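Local structure of histidine kinase (6TNE) at residues R2-E7 / L37-E42; L49-V54 / E112-Q117; T99-P102 / K108-A111. The protein probably transfers phosphoryl groups in a two-component relay as a hybrid histidine kinase, of which this chain is the receiver domain that would accept the phosphoryl group. All coordinates share one frame; numbering follows the deposited sequence.

Interaction 1. Residues R2-E7 / L37-E42; sequences RILFVE and LIIAEE
Leu-4 reaches from strand 2-6 to Ile-39 and Ala-40 of helix 33-42. Its CB leaves the strand toward the helix, and CG, anti to the backbone N (chi1 172°), carries the side chain on in that direction; this places both methyls of the fork at the helix, and they make the contact. The two branches part at CG. CD1 meets the methyl branch of Ile-39, at 3.8 Å from CG2, the two side chains lying at a slant to each other; CD2 goes to the methyl of Ala-40, a looser approach of 4.2 Å from its CB. The backbones stay well apart, with Leu-4 CA and Ala-40 CA separated by 7.8 Å. The contact joins the sheet to one helical layer of the three-layer alpha/beta/alpha sandwich of the CheY-like receiver fold: Leu-4 points to the face covered by helix 33-42, while its neighbours Ile-3 and Phe-5 pack against helix 10-21 on the other. Beside the pair, Leu-4 also packs on Leu-50 of strand 49-53 and on Ile-47. Ile-39 extends the same apolar layer to strand 26-30, at one edge of the sheet, by lying on Leu-28 and Ala-30.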
ATOM      1  N   ARG A   2      10.440  -1.602   2.011  1.00 23.96           N
ATOM      2  CA  ARG A   2       9.729  -2.321   0.950  1.00 21.43           C
ATOM      3  C   ARG A   2       8.223  -2.068   1.100  1.00 17.98           C
ATOM      4  O   ARG A   2       7.620  -2.457   2.104  1.00 18.67           O
ATOM      5  CB  ARG A   2      10.030  -3.822   0.998  1.00 21.94           C
ATOM      6  CG  ARG A   2       9.259  -4.610  -0.060  1.00 25.12           C
ATOM      7  CD  ARG A   2       9.784  -6.053  -0.168  1.00 28.35           C
ATOM      8  NE  ARG A   2      11.068  -6.122  -0.871  1.00 28.05           N
ATOM      9  CZ  ARG A   2      11.864  -7.177  -0.912  1.00 36.33           C
ATOM     10  NH1 ARG A   2      11.556  -8.292  -0.260  1.00 38.65           N
ATOM     11  NH2 ARG A   2      12.989  -7.094  -1.604  1.00 35.27           N
ATOM     12  N   ILE A   3       7.631  -1.387   0.122  1.00 16.70           N
ATOM     13  CA  ILE A   3       6.234  -0.968   0.182  1.00 14.03           C
ATOM     14  C   ILE A   3       5.487  -1.760  -0.871  1.00 13.85           C
ATOM     15  O   ILE A   3       5.889  -1.763  -2.032  1.00 15.13           O
ATOM     16  CB  ILE A   3       6.097   0.540  -0.099  1.00 14.80           C
ATOM     17  CG1 ILE A   3       6.897   1.342   0.945  1.00 16.32           C
ATOM     18  CG2 ILE A   3       4.626   0.954  -0.069  1.00 15.18           C
ATOM     19  CD1 ILE A   3       6.963   2.818   0.614  1.00 18.66           C
ATOM     20  N   LEU A   4       4.367  -2.383  -0.485  1.00 13.30           N
ATOM     21  CA  LEU A   4       3.440  -2.959  -1.455  1.00 12.52           C
ATOM     22  C   LEU A   4       2.356  -1.906  -1.675  1.00 11.75           C
ATOM     23  O   LEU A   4       1.659  -1.543  -0.724  1.00 12.35           O
ATOM     24  CB  LEU A   4       2.873  -4.278  -0.902  1.00 13.60           C
ATOM     25  CG  LEU A   4       1.757  -4.927  -1.704  1.00 13.74           C
ATOM     26  CD1 LEU A   4       2.099  -5.109  -3.159  1.00 15.79           C
ATOM     27  CD2 LEU A   4       1.390  -6.280  -1.024  1.00 16.00           C
ATOM     28  N   PHE A   5       2.223  -1.425  -2.906  1.00 11.68           N
ATOM     29  CA  PHE A   5       1.344  -0.302  -3.247  1.00 10.97           C
ATOM     30  C   PHE A   5       0.300  -0.835  -4.212  1.00 10.29           C
ATOM     31  O   PHE A   5       0.631  -1.197  -5.353  1.00 11.04           O
ATOM     32  CB  PHE A   5       2.161   0.835  -3.881  1.00 12.61           C
ATOM     33  CG  PHE A   5       1.480   2.168  -3.860  1.00 11.60           C
ATOM     34  CD1 PHE A   5       0.232   2.382  -4.392  1.00 15.35           C
ATOM     35  CD2 PHE A   5       2.076   3.236  -3.212  1.00 15.50           C
ATOM     36  CE1 PHE A   5      -0.385   3.636  -4.316  1.00 16.01           C
ATOM     37  CE2 PHE A   5       1.484   4.506  -3.147  1.00 17.96           C
ATOM     38  CZ  PHE A   5       0.235   4.711  -3.703  1.00 15.79           C
ATOM     39  N   VAL A   6      -0.948  -0.884  -3.770  1.00 10.04           N
ATOM     40  CA  VAL A   6      -2.054  -1.490  -4.502  1.00 10.01           C
ATOM     41  C   VAL A   6      -3.013  -0.385  -4.909  1.00  9.74           C
ATOM     42  O   VAL A   6      -3.613   0.278  -4.056  1.00 11.24           O
ATOM     43  CB  VAL A   6      -2.756  -2.545  -3.647  1.00 10.65           C
ATOM     44  CG1 VAL A   6      -3.749  -3.330  -4.502  1.00 12.05           C
ATOM     45  CG2 VAL A   6      -1.742  -3.442  -2.927  1.00 11.87           C
ATOM     46  N   GLU A   7      -3.162  -0.164  -6.216  1.00 10.08           N
ATOM     47  CA  GLU A   7      -3.981   0.927  -6.738  1.00 10.35           C
ATOM     48  C   GLU A   7      -4.303   0.569  -8.182  1.00 11.54           C
ATOM     49  O   GLU A   7      -3.404   0.304  -8.978  1.00 12.27           O
ATOM     50  CB  GLU A   7      -3.204   2.247  -6.617  1.00 11.84           C
ATOM     51  CG  GLU A   7      -3.774   3.426  -7.394  1.00 14.53           C
ATOM     52  CD  GLU A   7      -5.161   3.764  -6.973  1.00 14.65           C
ATOM     53  OE1 GLU A   7      -5.329   4.326  -5.890  1.00 17.49           O
ATOM     54  OE2 GLU A   7      -6.124   3.453  -7.697  1.00 17.27           O
ATOM     55  N   LEU A  37      -2.250 -10.097  -3.283  1.00 11.52           N
ATOM     56  CA  LEU A  37      -2.185 -11.253  -2.390  1.00 12.57           C
ATOM     57  C   LEU A  37      -1.044 -12.178  -2.789  1.00 12.39           C
ATOM     58  O   LEU A  37      -0.364 -12.726  -1.933  1.00 14.38           O
ATOM     59  CB  LEU A  37      -3.539 -11.952  -2.399  1.00 14.44           C
ATOM     60  CG  LEU A  37      -3.719 -13.045  -1.373  1.00 21.27           C
ATOM     61  CD1 LEU A  37      -3.487 -12.564   0.053  1.00 19.49           C
ATOM     62  CD2 LEU A  37      -5.147 -13.578  -1.543  1.00 22.18           C
ATOM     63  N   ILE A  38      -0.825 -12.377  -4.090  1.00 13.02           N
ATOM     64  CA  ILE A  38       0.291 -13.213  -4.533  1.00 13.79           C
ATOM     65  C   ILE A  38       1.618 -12.550  -4.208  1.00 12.50           C
ATOM     66  O   ILE A  38       2.539 -13.199  -3.720  1.00 13.26           O
ATOM     67  CB  ILE A  38       0.126 -13.499  -6.033  1.00 15.83           C
ATOM     68  CG1 ILE A  38      -1.057 -14.437  -6.218  1.00 20.55           C
ATOM     69  CG2 ILE A  38       1.428 -14.049  -6.659  1.00 17.01           C
ATOM     70  CD1 ILE A  38      -1.476 -14.625  -7.621  1.00 23.03           C
ATOM     71  N   ILE A  39       1.719 -11.222  -4.419  1.00 11.85           N
ATOM     72  CA  ILE A  39       2.949 -10.534  -4.069  1.00 11.92           C
ATOM     73  C   ILE A  39       3.233 -10.646  -2.580  1.00 11.97           C
ATOM     74  O   ILE A  39       4.365 -10.906  -2.153  1.00 12.72           O
ATOM     75  CB  ILE A  39       2.893  -9.055  -4.520  1.00 11.71           C
ATOM     76  CG1 ILE A  39       2.856  -8.960  -6.039  1.00 12.97           C
ATOM     77  CG2 ILE A  39       4.100  -8.275  -4.004  1.00 13.13           C
ATOM     78  CD1 ILE A  39       2.389  -7.605  -6.529  1.00 14.74           C
ATOM     79  N   ALA A  40       2.193 -10.466  -1.761  1.00 12.50           N
ATOM     80  CA  ALA A  40       2.370 -10.553  -0.306  1.00 12.92           C
ATOM     81  C   ALA A  40       2.839 -11.936   0.103  1.00 13.45           C
ATOM     82  O   ALA A  40       3.761 -12.063   0.923  1.00 15.47           O
ATOM     83  CB  ALA A  40       1.067 -10.172   0.408  1.00 14.14           C
ATOM     84  N   GLU A  41       2.243 -12.984  -0.473  1.00 13.45           N
ATOM     85  CA  GLU A  41       2.659 -14.334  -0.124  1.00 14.63           C
ATOM     86  C   GLU A  41       4.116 -14.561  -0.487  1.00 14.71           C
ATOM     87  O   GLU A  41       4.885 -15.133   0.293  1.00 16.36           O
ATOM     88  CB  GLU A  41       1.781 -15.337  -0.831  1.00 17.15           C
ATOM     89  CG  GLU A  41       2.163 -16.691  -0.387  1.00 19.23           C
ATOM     90  CD  GLU A  41       1.284 -17.756  -0.948  1.00 22.50           C
ATOM     91  OE1 GLU A  41       1.374 -18.908  -0.465  1.00 27.59           O
ATOM     92  OE2 GLU A  41       0.508 -17.457  -1.884  1.00 22.67           O
ATOM     93  N   GLU A  42       4.510 -14.187  -1.701  1.00 13.84           N
ATOM     94  CA  GLU A  42       5.865 -14.442  -2.182  1.00 13.88           C
ATOM     95  C   GLU A  42       6.902 -13.584  -1.483  1.00 16.10           C
ATOM     96  O   GLU A  42       8.096 -13.889  -1.541  1.00 17.07           O
ATOM     97  CB  GLU A  42       5.926 -14.272  -3.695  1.00 14.72           C
ATOM     98  CG  GLU A  42       5.107 -15.270  -4.475  1.00 15.89           C
ATOM     99  CD  GLU A  42       5.579 -16.701  -4.365  1.00 17.82           C
ATOM    100  OE1 GLU A  42       4.793 -17.557  -4.721  1.00 23.46           O
ATOM    101  OE2 GLU A  42       6.706 -16.960  -3.952  1.00 19.55           O
TER

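Interaction 2. Residues L49-V54 / E112-Q117; sequences LLISDV and ERVKQQ
Val-114 of helix 107-118 presents its methyls to Leu-49 and Ile-51, which project from the same face of strand 49-53. The nearest meeting is Leu-49 CD2 with Val-114 CG2, at 3.8 Å, and the second valine methyl is hardly farther, with Val-114 CG1 4.0 Å from the same Leu-49 CD2. The valine's rotation brings both methyls there, CG1 standing anti to the backbone N (chi1 167°) and CG2 anti to the carbonyl carbon. Ile-51 comes in across the valine at about a right angle and touches only by its tip, Ile-51 CD1 lying 4.1 Å from Val-114 CG2. One turn along, the side chain of Gln-117 crosses the CD1 branch of Leu-49 at about a right angle. This is the C-terminal helix of the CheY-like receiver fold, laid across one face of the parallel sheet; the axes of strand 49-53 and helix segment 112-117 pass 10.3 Å apart, broadly antiparallel at 147°. In the next shell, Tyr-25 packs on Val-114, Pro-76 on Leu-49, and Ile-3 and Met-78 on Ile-51 from the two adjoining strands. Backbone hydrogen bonds tie Ile-51 to Leu-4 and Val-6 in strand 2-6. Farther along the same strand, beyond the helix contact, Asp-53 forms a salt bridge with Lys-103 and sits near Glu-7 and Asp-8, at the place where receiver domains carry their phosphoacceptor aspartate.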
ATOM      1  N   LEU A  49       5.340  -2.075   4.628  1.00 15.94           N
ATOM      2  CA  LEU A  49       4.158  -1.230   4.612  1.00 15.10           C
ATOM      3  C   LEU A  49       3.288  -1.673   3.457  1.00 12.21           C
ATOM      4  O   LEU A  49       3.800  -1.861   2.345  1.00 14.47           O
ATOM      5  CB  LEU A  49       4.567   0.242   4.403  1.00 15.68           C
ATOM      6  CG  LEU A  49       3.440   1.277   4.246  1.00 15.39           C
ATOM      7  CD1 LEU A  49       2.574   1.428   5.483  1.00 17.04           C
ATOM      8  CD2 LEU A  49       4.008   2.623   3.855  1.00 17.92           C
ATOM      9  N   LEU A  50       1.986  -1.773   3.683  1.00 12.79           N
ATOM     10  CA  LEU A  50       1.007  -1.926   2.618  1.00 11.73           C
ATOM     11  C   LEU A  50       0.294  -0.588   2.449  1.00 11.50           C
ATOM     12  O   LEU A  50      -0.196  -0.041   3.441  1.00 12.31           O
ATOM     13  CB  LEU A  50      -0.045  -2.971   3.017  1.00 13.16           C
ATOM     14  CG  LEU A  50      -1.252  -3.103   2.086  1.00 13.28           C
ATOM     15  CD1 LEU A  50      -0.857  -3.513   0.702  1.00 14.38           C
ATOM     16  CD2 LEU A  50      -2.281  -4.036   2.671  1.00 15.56           C
ATOM     17  N   ILE A  51       0.229  -0.081   1.224  1.00 10.76           N
ATOM     18  CA  ILE A  51      -0.602   1.070   0.886  1.00 10.16           C
ATOM     19  C   ILE A  51      -1.623   0.552  -0.105  1.00  9.55           C
ATOM     20  O   ILE A  51      -1.235  -0.052  -1.112  1.00 11.05           O
ATOM     21  CB  ILE A  51       0.197   2.207   0.245  1.00 11.01           C
ATOM     22  CG1 ILE A  51       1.299   2.695   1.191  1.00 12.51           C
ATOM     23  CG2 ILE A  51      -0.770   3.358  -0.092  1.00 13.11           C
ATOM     24  CD1 ILE A  51       2.210   3.753   0.557  1.00 14.19           C
ATOM     25  N   SER A  52      -2.920   0.711   0.171  1.00  9.83           N
ATOM     26  CA  SER A  52      -3.921   0.177  -0.735  1.00 10.30           C
ATOM     27  C   SER A  52      -5.069   1.133  -0.905  1.00 10.39           C
ATOM     28  O   SER A  52      -5.568   1.713   0.071  1.00 11.28           O
ATOM     29  CB  SER A  52      -4.485  -1.139  -0.197  1.00 11.88           C
ATOM     30  OG  SER A  52      -5.393  -1.737  -1.113  1.00 12.19           O
ATOM     31  N   ASP A  53      -5.539   1.266  -2.142  1.00 10.87           N
ATOM     32  CA  ASP A  53      -6.838   1.867  -2.410  1.00 11.37           C
ATOM     33  C   ASP A  53      -7.924   1.034  -1.745  1.00 11.51           C
ATOM     34  O   ASP A  53      -7.758  -0.164  -1.504  1.00 13.13           O
ATOM     35  CB  ASP A  53      -7.050   1.945  -3.940  1.00 14.65           C
ATOM     36  CG  ASP A  53      -8.111   2.961  -4.387  1.00 15.62           C
ATOM     37  OD1 ASP A  53      -8.586   3.744  -3.550  1.00 18.19           O
ATOM     38  OD2 ASP A  53      -8.521   2.905  -5.578  1.00 17.55           O
ATOM     39  N   VAL A  54      -9.016   1.688  -1.383  1.00 12.15           N
ATOM     40  CA  VAL A  54     -10.139   1.002  -0.739  1.00 12.30           C
ATOM     41  C   VAL A  54     -11.018   0.311  -1.767  1.00 12.60           C
ATOM     42  O   VAL A  54     -11.264  -0.901  -1.666  1.00 15.52           O
ATOM     43  CB  VAL A  54     -10.912   1.976   0.186  1.00 13.37           C
ATOM     44  CG1 VAL A  54     -12.166   1.280   0.759  1.00 15.58           C
ATOM     45  CG2 VAL A  54      -9.982   2.452   1.286  1.00 14.55           C
ATOM     46  N   GLU A 112       5.545  11.914   4.347  1.00 22.62           N
ATOM     47  CA  GLU A 112       5.550  12.094   5.794  1.00 25.70           C
ATOM     48  C   GLU A 112       4.896  10.906   6.502  1.00 22.63           C
ATOM     49  O   GLU A 112       5.417  10.416   7.506  1.00 23.05           O
ATOM     50  CB  GLU A 112       4.782  13.367   6.090  1.00 28.57           C
ATOM     51  CG  GLU A 112       4.580  13.747   7.504  1.00 37.03           C
ATOM     52  CD  GLU A 112       4.045  15.177   7.596  1.00 46.53           C
ATOM     53  OE1 GLU A 112       4.128  15.780   8.681  1.00 49.98           O
ATOM     54  OE2 GLU A 112       3.541  15.696   6.575  1.00 51.14           O
ATOM     55  N   ARG A 113       3.724  10.470   6.025  1.00 21.49           N
ATOM     56  CA  ARG A 113       3.026   9.346   6.660  1.00 23.53           C
ATOM     57  C   ARG A 113       3.778   8.034   6.492  1.00 20.49           C
ATOM     58  O   ARG A 113       3.825   7.224   7.419  1.00 22.07           O
ATOM     59  CB  ARG A 113       1.617   9.193   6.094  1.00 23.43           C
ATOM     60  CG  ARG A 113       0.767  10.420   6.209  1.00 27.84           C
ATOM     61  CD  ARG A 113       0.365  10.777   7.628  1.00 34.33           C
ATOM     62  NE  ARG A 113      -0.815  11.625   7.507  1.00 37.45           N
ATOM     63  CZ  ARG A 113      -2.032  11.135   7.292  1.00 36.63           C
ATOM     64  NH1 ARG A 113      -2.222   9.808   7.211  1.00 33.39           N
ATOM     65  NH2 ARG A 113      -3.061  11.962   7.142  1.00 39.70           N
ATOM     66  N   VAL A 114       4.393   7.816   5.334  1.00 20.98           N
ATOM     67  CA  VAL A 114       5.179   6.596   5.162  1.00 20.87           C
ATOM     68  C   VAL A 114       6.316   6.588   6.171  1.00 20.90           C
ATOM     69  O   VAL A 114       6.580   5.590   6.856  1.00 21.43           O
ATOM     70  CB  VAL A 114       5.717   6.513   3.724  1.00 21.13           C
ATOM     71  CG1 VAL A 114       6.783   5.452   3.602  1.00 21.54           C
ATOM     72  CG2 VAL A 114       4.586   6.234   2.748  1.00 21.00           C
ATOM     73  N   LYS A 115       7.017   7.719   6.267  1.00 23.30           N
ATOM     74  CA  LYS A 115       8.123   7.816   7.213  1.00 25.37           C
ATOM     75  C   LYS A 115       7.661   7.577   8.651  1.00 25.30           C
ATOM     76  O   LYS A 115       8.310   6.847   9.418  1.00 26.88           O
ATOM     77  CB  LYS A 115       8.730   9.212   7.090  1.00 27.45           C
ATOM     78  CG  LYS A 115      10.051   9.377   7.825  1.00 36.89           C
ATOM     79  CD  LYS A 115      10.798  10.626   7.345  1.00 45.94           C
ATOM     80  CE  LYS A 115      10.558  11.798   8.255  1.00 52.07           C
ATOM     81  NZ  LYS A 115      11.374  11.680   9.504  1.00 52.26           N
ATOM     82  N   GLN A 116       6.545   8.186   9.041  1.00 25.35           N
ATOM     83  CA  GLN A 116       6.029   8.004  10.394  1.00 28.30           C
ATOM     84  C   GLN A 116       5.719   6.537  10.679  1.00 26.74           C
ATOM     85  O   GLN A 116       6.116   5.999  11.719  1.00 29.55           O
ATOM     86  CB  GLN A 116       4.781   8.870  10.548  1.00 31.87           C
ATOM     87  CG  GLN A 116       4.424   9.219  11.948  1.00 38.74           C
ATOM     88  CD  GLN A 116       3.577   8.163  12.565  1.00 49.00           C
ATOM     89  OE1 GLN A 116       2.591   7.724  11.969  1.00 49.44           O
ATOM     90  NE2 GLN A 116       3.957   7.719  13.765  1.00 49.52           N
ATOM     91  N   GLN A 117       4.997   5.876   9.767  1.00 25.40           N
ATOM     92  CA  GLN A 117       4.616   4.479   9.963  1.00 25.82           C
ATOM     93  C   GLN A 117       5.823   3.569  10.000  1.00 26.08           C
ATOM     94  O   GLN A 117       5.813   2.573  10.732  1.00 27.65           O
ATOM     95  CB  GLN A 117       3.621   4.006   8.895  1.00 23.58           C
ATOM     96  CG  GLN A 117       2.276   4.662   9.040  1.00 25.98           C
ATOM     97  CD  GLN A 117       1.506   4.600   7.771  1.00 38.75           C
ATOM     98  OE1 GLN A 117       1.952   5.099   6.732  1.00 45.84           O
ATOM     99  NE2 GLN A 117       0.323   4.016   7.833  1.00 41.37           N
TER

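Interaction 3. Residues T99-P102 / K108-A111; sequences TFLP and KTLA
Leu-101 drives its forked end between Thr-109 and Leu-110, two consecutive residues of helix 107-118, and meets each with a different branch. Against Leu-110 the two leucine side chains cross at about a right angle: Leu-101 CD2 lies 3.6 Å from Leu-110 CD1 and also leans on the base of that residue, 3.9 Å from Leu-110 CA. Against Thr-109 the crossing is oblique, and the methyl does the touching, Leu-101 CD1 being 3.7 Å from Thr-109 CG2. The threonine's rotation explains this division of labour. At chi1 -55° its methyl stands opposite the backbone N and is turned to the strand, while OG1 stands opposite the carbonyl carbon and forms a hydrogen bond with Asp-106 OD2. The strand and helix are joined by a short connection, so the contact folds the last beta-alpha unit of the CheY-like domain back on itself; Leu-101 CA and Leu-110 CA are 7.8 Å apart. Around the pair, Ile-80 of the neighbouring strand packs on Leu-101. Met-78, Ile-105, and Ala-16 and Leu-20 of helix 10-21 pack on Leu-110, which thus ties helix 107-118 to both the sheet and helix 10-21. The chemistry across the two segments is aliphatic packing, mostly methyl against methyl, with no polar pair to set a direction. It follows that the fit rests on the shapes of the two leucines and the threonine methyl, while Thr-109 OG1 is satisfied by the carboxylate of Asp-106, just before the helix, leaving the methyl for Leu-101.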
ATOM      1  N   THR A  99      -4.137   2.956   9.024  1.00 14.39           N
ATOM      2  CA  THR A  99      -4.282   4.393   8.851  1.00 14.21           C
ATOM      3  C   THR A  99      -5.025   4.677   7.557  1.00 13.31           C
ATOM      4  O   THR A  99      -5.221   3.774   6.709  1.00 13.84           O
ATOM      5  CB  THR A  99      -2.915   5.108   8.867  1.00 15.27           C
ATOM      6  OG1 THR A  99      -2.132   4.671   7.758  1.00 16.14           O
ATOM      7  CG2 THR A  99      -2.150   4.912  10.163  1.00 17.07           C
ATOM      8  N   PHE A 100      -5.345   5.951   7.322  0.51 14.92           N
ATOM      9  CA  PHE A 100      -6.197   6.390   6.210  0.51 16.02           C
ATOM     10  C   PHE A 100      -5.745   7.746   5.717  0.51 16.80           C
ATOM     11  O   PHE A 100      -5.753   8.709   6.504  0.51 17.77           O
ATOM     12  CB  PHE A 100      -7.624   6.554   6.678  0.51 21.86           C
ATOM     13  CG  PHE A 100      -8.182   5.349   7.290  0.51 17.24           C
ATOM     14  CD1 PHE A 100      -8.038   5.113   8.644  0.51 19.08           C
ATOM     15  CD2 PHE A 100      -8.879   4.438   6.509  0.51 18.49           C
ATOM     16  CE1 PHE A 100      -8.561   3.991   9.229  0.51 21.89           C
ATOM     17  CE2 PHE A 100      -9.404   3.305   7.089  0.51 21.13           C
ATOM     18  CZ  PHE A 100      -9.249   3.092   8.454  0.51 21.27           C
ATOM     19  N   LEU A 101      -5.459   7.839   4.420  1.00 15.74           N
ATOM     20  CA  LEU A 101      -4.992   9.083   3.795  1.00 17.19           C
ATOM     21  C   LEU A 101      -5.961   9.394   2.663  1.00 18.36           C
ATOM     22  O   LEU A 101      -6.185   8.543   1.793  1.00 17.85           O
ATOM     23  CB  LEU A 101      -3.555   8.929   3.273  1.00 21.74           C
ATOM     24  CG  LEU A 101      -2.805  10.085   2.581  1.00 24.18           C
ATOM     25  CD1 LEU A 101      -2.525  11.138   3.622  1.00 29.08           C
ATOM     26  CD2 LEU A 101      -1.498   9.645   1.865  1.00 29.63           C
ATOM     27  N   PRO A 102      -6.594  10.569   2.642  1.00 19.57           N
ATOM     28  CA  PRO A 102      -7.550  10.844   1.566  1.00 23.21           C
ATOM     29  C   PRO A 102      -6.839  11.094   0.244  1.00 21.96           C
ATOM     30  O   PRO A 102      -5.754  11.675   0.178  1.00 27.44           O
ATOM     31  CB  PRO A 102      -8.280  12.109   2.052  1.00 25.45           C
ATOM     32  CG  PRO A 102      -7.283  12.783   2.900  1.00 27.42           C
ATOM     33  CD  PRO A 102      -6.493  11.677   3.598  1.00 22.41           C
ATOM     34  N   LYS A 108       4.049  15.273  -0.413  1.00 24.16           N
ATOM     35  CA  LYS A 108       4.672  15.662   0.844  1.00 25.54           C
ATOM     36  C   LYS A 108       4.000  14.946   2.003  1.00 23.99           C
ATOM     37  O   LYS A 108       4.672  14.391   2.881  1.00 25.16           O
ATOM     38  CB  LYS A 108       4.592  17.178   1.023  1.00 28.14           C
ATOM     39  CG  LYS A 108       5.184  17.642   2.379  1.00 36.63           C
ATOM     40  CD  LYS A 108       5.280  19.180   2.500  1.00 46.07           C
ATOM     41  CE  LYS A 108       5.756  19.601   3.907  1.00 49.72           C
ATOM     42  NZ  LYS A 108       6.263  21.017   3.996  1.00 43.57           N
ATOM     43  N   THR A 109       2.665  14.896   1.985  1.00 23.28           N
ATOM     44  CA  THR A 109       1.940  14.240   3.059  1.00 25.17           C
ATOM     45  C   THR A 109       2.121  12.735   2.979  1.00 20.18           C
ATOM     46  O   THR A 109       2.334  12.079   4.008  1.00 20.97           O
ATOM     47  CB  THR A 109       0.461  14.605   2.992  1.00 25.82           C
ATOM     48  OG1 THR A 109       0.354  16.032   3.017  1.00 28.77           O
ATOM     49  CG2 THR A 109      -0.272  14.001   4.201  1.00 28.54           C
ATOM     50  N   LEU A 110       2.064  12.162   1.769  1.00 19.33           N
ATOM     51  CA  LEU A 110       2.281  10.721   1.640  1.00 17.40           C
ATOM     52  C   LEU A 110       3.641  10.331   2.215  1.00 17.70           C
ATOM     53  O   LEU A 110       3.765   9.364   2.991  1.00 17.60           O
ATOM     54  CB  LEU A 110       2.194  10.299   0.174  1.00 21.78           C
ATOM     55  CG  LEU A 110       2.486   8.818  -0.128  1.00 21.88           C
ATOM     56  CD1 LEU A 110       1.422   7.946   0.501  1.00 24.98           C
ATOM     57  CD2 LEU A 110       2.610   8.617  -1.637  1.00 24.11           C
ATOM     58  N   ALA A 111       4.695  11.045   1.801  1.00 18.86           N
ATOM     59  CA  ALA A 111       6.040  10.725   2.273  1.00 21.88           C
ATOM     60  C   ALA A 111       6.154  10.871   3.791  1.00 20.04           C
ATOM     61  O   ALA A 111       6.801  10.056   4.466  1.00 21.40           O
ATOM     62  CB  ALA A 111       7.060  11.590   1.539  1.00 22.72           C
TER

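Overall arrangement
All three are buried strand-to-helix contacts on one parallel sheet, largely apolar, but they divide between its two faces. Interaction 1 lies on the face that helix 33-42 shares with helix 61-72; interactions 2 and 3 both use helix 107-118 on the other, their centres about 7 Å apart, against about 18 Å between those of interactions 1 and 3. Interactions 1 and 2 share a border where strands 2-6 and 49-53 are hydrogen-bonded neighbours. Interaction 2 holds the helix over a central strand, interaction 3 to an outermost one. Each has one partly exposed member: Ile-39, Gln-117 and Thr-109 in turn. Gln-117 brings an amide side chain, whereas Thr-109 contributes a methyl and keeps its hydroxyl on Asp-106.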